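Local coordinates for protein putative hydrolase (Bacteroides ovatus, PDB 4HBS) that is of unknown function but is probably a hydrolase, perhaps acting on glycosides, built as a five-bladed beta-propeller, at residues V177-T180 and L185-R188; A140-E145 and E151-Y156. All coordinates share one frame; numbering follows the deposited sequence.

Contact 1. Residues V177-T180 and L185-R188; sequences VDNT and LMRR
Asp-178 and Arg-187 meet as an antiparallel hydrogen-bonded pair at the turn end of a beta hairpin, where strands 169-178 and 187-197 form the middle of a four-stranded sheet. Their backbones bond both ways, Asp-178 N to Arg-187 O at 2.8 Å and Arg-187 N to Asp-178 O at 3.1 Å. On the same face of the sheet the two side chains run side by side. The Asp-178 carboxylate stands away from its own backbone N (chi1 -173°), and its OD2 forms a salt bridge with Arg-187 NH2 at 2.8 Å through the anti lone pair. That oxygen lies at the guanidinium edge, in its plane, although the two flat groups are turned 71° apart. OD1 faces the turn instead, accepting both the backbone N and the hydroxyl of Thr-180. Replacing Asp-178 by alanine removes both carboxylate oxygens and is likely to leave the Arg-187 guanidinium without this charge partner and Thr-180 N and OG1 without their shared acceptor. Beyond the paired residues, Asn-179 OD1 receives the backbone N of Met-186, a selenomethionine, at 2.8 Å and almost in line with its C=O bond. Leu-185 CD2 packs on Asn-179 CB, the two side chains crossing at about a right angle. On the other face, Val-177 CG1 rests 3.5 Å from Met-186 CA. The bond from Thr-180 N to Asp-178 OD1 defines an Asx turn, here leading out of a hairpin strand in a propeller blade.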
ATOM      1  N   VAL A 177       9.423  11.718   5.087  1.00 43.90           N
ATOM      2  CA  VAL A 177       9.151  11.426   6.507  1.00 42.01           C
ATOM      3  C   VAL A 177      10.327  11.833   7.394  1.00 46.70           C
ATOM      4  O   VAL A 177      11.455  11.450   7.108  1.00 45.54           O
ATOM      5  CB  VAL A 177       8.839   9.928   6.650  1.00 43.36           C
ATOM      6  CG1 VAL A 177       8.504   9.564   8.093  1.00 42.39           C
ATOM      7  CG2 VAL A 177       7.703   9.539   5.709  1.00 42.87           C
ATOM      8  N   ASP A 178      10.050  12.615   8.472  1.00 45.44           N
ATOM      9  CA  ASP A 178      11.048  13.091   9.442  1.00 46.55           C
ATOM     10  C   ASP A 178      10.982  12.262  10.737  1.00 51.07           C
ATOM     11  O   ASP A 178       9.957  12.292  11.435  1.00 50.90           O
ATOM     12  CB  ASP A 178      10.816  14.584   9.753  1.00 49.95           C
ATOM     13  CG  ASP A 178      11.881  15.251  10.605  1.00 64.83           C
ATOM     14  OD1 ASP A 178      12.809  14.542  11.070  1.00 65.73           O
ATOM     15  OD2 ASP A 178      11.832  16.495  10.745  1.00 72.09           O
ATOM     16  N   ASN A 179      12.099  11.552  11.071  1.00 47.61           N
ATOM     17  CA  ASN A 179      12.208  10.711  12.278  1.00 46.73           C
ATOM     18  C   ASN A 179      13.242  11.279  13.264  1.00 53.29           C
ATOM     19  O   ASN A 179      13.721  10.545  14.130  1.00 53.50           O
ATOM     20  CB  ASN A 179      12.579   9.273  11.884  1.00 42.14           C
ATOM     21  CG  ASN A 179      11.424   8.424  11.412  1.00 64.42           C
ATOM     22  OD1 ASN A 179      10.259   8.770  11.564  1.00 58.99           O
ATOM     23  ND2 ASN A 179      11.732   7.268  10.846  1.00 56.99           N
ATOM     24  N   THR A 180      13.544  12.587  13.190  1.00 51.25           N
ATOM     25  CA  THR A 180      14.518  13.184  14.107  1.00 51.69           C
ATOM     26  C   THR A 180      13.872  13.568  15.461  1.00 58.18           C
ATOM     27  O   THR A 180      14.617  13.713  16.426  1.00 60.00           O
ATOM     28  CB  THR A 180      15.219  14.355  13.451  1.00 50.51           C
ATOM     29  OG1 THR A 180      14.247  15.343  13.101  1.00 49.76           O
ATOM     30  CG2 THR A 180      16.047  13.916  12.231  1.00 43.77           C
ATOM     31  N   LEU A 185       7.479  10.879  16.027  1.00 47.35           N
ATOM     32  CA  LEU A 185       8.130  10.089  14.970  1.00 45.03           C
ATOM     33  C   LEU A 185       7.225   9.926  13.771  1.00 49.99           C
ATOM     34  O   LEU A 185       6.003  10.016  13.892  1.00 51.45           O
ATOM     35  CB  LEU A 185       8.554   8.711  15.465  1.00 43.66           C
ATOM     36  CG  LEU A 185       9.855   8.665  16.241  1.00 47.10           C
ATOM     37  CD1 LEU A 185      10.003   7.327  16.952  1.00 45.73           C
ATOM     38  CD2 LEU A 185      11.060   8.945  15.331  1.00 47.35           C
HETATM   39  N   MSE A 186       7.837   9.659  12.612  1.00 44.93           N
HETATM   40  CA  MSE A 186       7.167   9.444  11.332  1.00 43.62           C
HETATM   41  C   MSE A 186       6.370  10.686  10.877  1.00 49.86           C
HETATM   42  O   MSE A 186       5.319  10.553  10.256  1.00 50.86           O
HETATM   43  CB  MSE A 186       6.292   8.182  11.380  1.00 44.68           C
HETATM   44  CG  MSE A 186       7.121   6.898  11.480  1.00 50.69           C
HETATM   45 SE   MSE A 186       6.112   5.332  11.967  0.75 57.39          SE
HETATM   46  CE  MSE A 186       4.477   5.628  10.918  1.00 54.27           C
ATOM     47  N   ARG A 187       6.926  11.894  11.108  1.00 46.08           N
ATOM     48  CA  ARG A 187       6.271  13.150  10.732  1.00 45.37           C
ATOM     49  C   ARG A 187       6.356  13.403   9.207  1.00 50.43           C
ATOM     50  O   ARG A 187       7.446  13.661   8.676  1.00 50.72           O
ATOM     51  CB  ARG A 187       6.908  14.314  11.505  1.00 41.69           C
ATOM     52  CG  ARG A 187       6.287  15.677  11.265  1.00 45.26           C
ATOM     53  CD  ARG A 187       7.037  16.760  12.010  1.00 47.36           C
ATOM     54  NE  ARG A 187       8.315  17.090  11.368  1.00 58.02           N
ATOM     55  CZ  ARG A 187       8.468  17.871  10.292  1.00 74.67           C
ATOM     56  NH1 ARG A 187       7.407  18.424   9.702  1.00 60.97           N
ATOM     57  NH2 ARG A 187       9.680  18.102   9.795  1.00 63.59           N
ATOM     58  N   ARG A 188       5.194  13.352   8.510  1.00 46.39           N
ATOM     59  CA  ARG A 188       5.110  13.672   7.074  1.00 45.56           C
ATOM     60  C   ARG A 188       5.399  15.141   6.909  1.00 51.34           C
ATOM     61  O   ARG A 188       4.810  15.951   7.629  1.00 53.08           O
ATOM     62  CB  ARG A 188       3.706  13.349   6.526  1.00 43.23           C
ATOM     63  CG  ARG A 188       3.499  13.596   5.033  1.00 43.86           C
ATOM     64  CD  ARG A 188       4.309  12.638   4.194  1.00 45.04           C
ATOM     65  NE  ARG A 188       4.080  12.820   2.762  1.00 50.48           N
ATOM     66  CZ  ARG A 188       3.130  12.230   2.041  1.00 59.54           C
ATOM     67  NH1 ARG A 188       2.276  11.388   2.612  1.00 49.72           N
ATOM     68  NH2 ARG A 188       3.024  12.480   0.741  1.00 44.52           N
TER

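Contact 2. Residues A140-E145 and E151-Y156; sequences ATLSDE and EIDQDY
With chi1 at 45°, Asp-155 places its carboxyl carbon between its backbone N and carbonyl carbon, and Thr-141 holds OG1 in the equivalent position (chi1 57°); together these torsions bring the hydroxyl within reach of the carboxylate oxygen OD2 across residues 140-145 and 151-156. The contact closes the base of an excursion around the short helix 144-148, just ahead of strand 156-165, the first strand of a propeller blade. Asp-155 OD2 is gripped twice by one residue. Thr-141 N reaches the syn lone pair of Asp-155 OD2 at 2.9 Å, with a nearly straight bond, while Thr-141 OG1 comes to the same syn side at 2.8 Å but 35° out of the carboxylate plane. Two donors from a single threonine should limit how freely the carboxylate turns. OD1 bends back to the backbone N of Tyr-156 in a weak bond. Ala-140 fits beside these acids, its CB 3.6 Å from Asp-155 OD1 and 3.5 Å from Asp-153 OD1. Asp-153 is buried, and its charge is met by a salt bridge from Arg-136, so the methyl group packs against an acid already paired. Further toward the helix, Leu-142 and Asp-153 lie alongside one another, pointing opposite ways, with Leu-142 CB 3.5 Å from Asp-153 OD1. The leucine reaches the returning chain, where its CD1 lies 3.7 Å from Glu-151 CB and 3.5 Å from the carbonyl oxygen of Ile-152.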
ATOM      1  N   ALA A 140      18.698  13.735   4.136  1.00 45.18           N
ATOM      2  CA  ALA A 140      19.375  12.655   4.873  1.00 44.16           C
ATOM      3  C   ALA A 140      20.855  12.890   4.891  1.00 50.19           C
ATOM      4  O   ALA A 140      21.446  13.123   3.838  1.00 51.87           O
ATOM      5  CB  ALA A 140      19.067  11.310   4.262  1.00 43.89           C
ATOM      6  N   THR A 141      21.458  12.841   6.087  1.00 46.43           N
ATOM      7  CA  THR A 141      22.852  13.204   6.312  1.00 47.20           C
ATOM      8  C   THR A 141      23.891  12.073   6.179  1.00 51.28           C
ATOM      9  O   THR A 141      25.082  12.405   6.166  1.00 52.39           O
ATOM     10  CB  THR A 141      22.975  13.851   7.700  1.00 55.88           C
ATOM     11  OG1 THR A 141      22.484  12.941   8.689  1.00 52.33           O
ATOM     12  CG2 THR A 141      22.223  15.185   7.784  1.00 56.26           C
ATOM     13  N   LEU A 142      23.498  10.767   6.078  1.00 46.27           N
ATOM     14  CA  LEU A 142      24.529   9.711   5.909  1.00 45.42           C
ATOM     15  C   LEU A 142      25.330   9.977   4.628  1.00 50.35           C
ATOM     16  O   LEU A 142      24.752  10.342   3.589  1.00 49.83           O
ATOM     17  CB  LEU A 142      23.962   8.283   5.887  1.00 43.68           C
ATOM     18  CG  LEU A 142      23.835   7.600   7.230  1.00 46.65           C
ATOM     19  CD1 LEU A 142      23.133   6.277   7.077  1.00 46.20           C
ATOM     20  CD2 LEU A 142      25.191   7.391   7.876  1.00 47.23           C
ATOM     21  N   SER A 143      26.650   9.765   4.700  1.00 46.55           N
ATOM     22  CA  SER A 143      27.551  10.088   3.615  1.00 46.55           C
ATOM     23  C   SER A 143      27.457   9.047   2.525  1.00 51.18           C
ATOM     24  O   SER A 143      27.099   7.903   2.792  1.00 50.09           O
ATOM     25  CB  SER A 143      28.980  10.193   4.129  1.00 48.11           C
ATOM     26  OG  SER A 143      29.421   8.946   4.629  1.00 54.30           O
ATOM     27  N   ASP A 144      27.833   9.431   1.304  1.00 48.61           N
ATOM     28  CA  ASP A 144      27.826   8.538   0.142  1.00 47.88           C
ATOM     29  C   ASP A 144      28.689   7.275   0.413  1.00 50.51           C
ATOM     30  O   ASP A 144      28.352   6.182  -0.066  1.00 50.51           O
ATOM     31  CB  ASP A 144      28.338   9.287  -1.108  1.00 50.85           C
ATOM     32  CG  ASP A 144      27.489  10.481  -1.536  1.00 58.17           C
ATOM     33  OD1 ASP A 144      26.291  10.547  -1.132  1.00 57.33           O
ATOM     34  OD2 ASP A 144      28.018  11.351  -2.269  1.00 60.21           O
ATOM     35  N   GLU A 145      29.758   7.421   1.234  1.00 44.45           N
ATOM     36  CA  GLU A 145      30.628   6.308   1.617  1.00 43.11           C
ATOM     37  C   GLU A 145      29.845   5.363   2.533  1.00 44.39           C
ATOM     38  O   GLU A 145      29.784   4.174   2.255  1.00 43.60           O
ATOM     39  CB  GLU A 145      31.919   6.809   2.307  1.00 44.95           C
ATOM     40  CG  GLU A 145      32.864   7.614   1.425  1.00 48.97           C
ATOM     41  CD  GLU A 145      32.472   9.061   1.180  1.00 58.49           C
ATOM     42  OE1 GLU A 145      31.322   9.425   1.518  1.00 49.54           O
ATOM     43  OE2 GLU A 145      33.291   9.819   0.611  1.00 45.91           O
ATOM     44  N   GLU A 151      24.956   1.347   5.091  1.00 45.96           N
ATOM     45  CA  GLU A 151      24.244   1.981   6.211  1.00 44.31           C
ATOM     46  C   GLU A 151      22.934   2.550   5.645  1.00 46.37           C
ATOM     47  O   GLU A 151      22.929   3.049   4.517  1.00 45.63           O
ATOM     48  CB  GLU A 151      25.068   3.114   6.902  1.00 46.78           C
ATOM     49  CG  GLU A 151      26.487   2.816   7.423  1.00 63.37           C
ATOM     50  CD  GLU A 151      26.787   1.516   8.153  1.00 90.58           C
ATOM     51  OE1 GLU A 151      25.940   1.069   8.960  1.00 80.84           O
ATOM     52  OE2 GLU A 151      27.912   0.990   7.972  1.00 88.11           O
ATOM     53  N   ILE A 152      21.816   2.423   6.389  1.00 42.17           N
ATOM     54  CA  ILE A 152      20.514   2.927   5.944  1.00 40.35           C
ATOM     55  C   ILE A 152      20.141   4.192   6.753  1.00 45.00           C
ATOM     56  O   ILE A 152      20.402   4.264   7.957  1.00 44.83           O
ATOM     57  CB  ILE A 152      19.455   1.829   6.076  1.00 41.83           C
ATOM     58  CG1 ILE A 152      19.839   0.545   5.295  1.00 41.91           C
ATOM     59  CG2 ILE A 152      18.092   2.350   5.664  1.00 42.81           C
ATOM     60  CD1 ILE A 152      20.063   0.676   3.900  1.00 52.48           C
ATOM     61  N   ASP A 153      19.503   5.170   6.078  1.00 41.79           N
ATOM     62  CA  ASP A 153      19.080   6.452   6.670  1.00 41.45           C
ATOM     63  C   ASP A 153      18.008   6.286   7.684  1.00 43.11           C
ATOM     64  O   ASP A 153      16.999   5.638   7.403  1.00 40.85           O
ATOM     65  CB  ASP A 153      18.525   7.399   5.600  1.00 43.80           C
ATOM     66  CG  ASP A 153      19.526   7.742   4.552  1.00 53.11           C
ATOM     67  OD1 ASP A 153      20.601   8.269   4.913  1.00 56.67           O
ATOM     68  OD2 ASP A 153      19.275   7.425   3.379  1.00 50.74           O
ATOM     69  N   GLN A 154      18.182   6.921   8.850  1.00 40.38           N
ATOM     70  CA  GLN A 154      17.189   6.880   9.918  1.00 38.94           C
ATOM     71  C   GLN A 154      16.602   8.239  10.199  1.00 43.45           C
ATOM     72  O   GLN A 154      15.636   8.295  10.952  1.00 43.21           O
ATOM     73  CB  GLN A 154      17.802   6.316  11.207  1.00 38.96           C
ATOM     74  CG  GLN A 154      18.542   5.003  11.033  1.00 31.12           C
ATOM     75  CD  GLN A 154      17.680   3.914  10.483  1.00 53.65           C
ATOM     76  OE1 GLN A 154      17.831   3.504   9.339  1.00 53.28           O
ATOM     77  NE2 GLN A 154      16.743   3.427  11.276  1.00 49.93           N
ATOM     78  N   ASP A 155      17.124   9.318   9.563  1.00 40.70           N
ATOM     79  CA  ASP A 155      16.703  10.696   9.823  1.00 41.47           C
ATOM     80  C   ASP A 155      15.580  11.121   8.895  1.00 45.87           C
ATOM     81  O   ASP A 155      14.451  11.321   9.362  1.00 45.31           O
ATOM     82  CB  ASP A 155      17.896  11.694   9.738  1.00 44.37           C
ATOM     83  CG  ASP A 155      18.880  11.554   8.563  1.00 53.92           C
ATOM     84  OD1 ASP A 155      18.766  10.559   7.791  1.00 52.55           O
ATOM     85  OD2 ASP A 155      19.760  12.437   8.416  1.00 60.78           O
ATOM     86  N   TYR A 156      15.876  11.255   7.588  1.00 42.81           N
ATOM     87  CA  TYR A 156      14.908  11.671   6.575  1.00 42.54           C
ATOM     88  C   TYR A 156      14.754  10.554   5.567  1.00 45.90           C
ATOM     89  O   TYR A 156      15.750   9.940   5.181  1.00 45.96           O
ATOM     90  CB  TYR A 156      15.367  12.977   5.913  1.00 44.74           C
ATOM     91  CG  TYR A 156      15.512  14.083   6.932  1.00 47.50           C
ATOM     92  CD1 TYR A 156      14.395  14.700   7.481  1.00 49.65           C
ATOM     93  CD2 TYR A 156      16.755  14.394   7.479  1.00 48.65           C
ATOM     94  CE1 TYR A 156      14.515  15.662   8.484  1.00 51.76           C
ATOM     95  CE2 TYR A 156      16.888  15.347   8.490  1.00 50.00           C
ATOM     96  CZ  TYR A 156      15.765  15.986   8.987  1.00 56.78           C
ATOM     97  OH  TYR A 156      15.868  16.952   9.967  1.00 56.38           O
TER

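The two contacts follow one another along the chain and touch at one blade: contact 2 delivers the chain to edge strand 156-165, whereas contact 1 joins the next two strands. Both are partly buried, with contact 2 farther from the protein centre, its own centre about 24 Å away against 18 Å. Contact 1 combines strand pairing with an acid-arginine bridge; contact 2 lacks strand pairing and relies on a carboxylate bound by a threonine, with the methyl of Ala-140 beside it and Leu-142 packed farther along. A probable hydrogen bond from Asn-179 N to Asp-155 O, 2.9 Å, joins them. In both, one aspartate carboxylate accepts a threonine's backbone N and hydroxyl, within segment 177-180 in contact 1 but across the segments in contact 2.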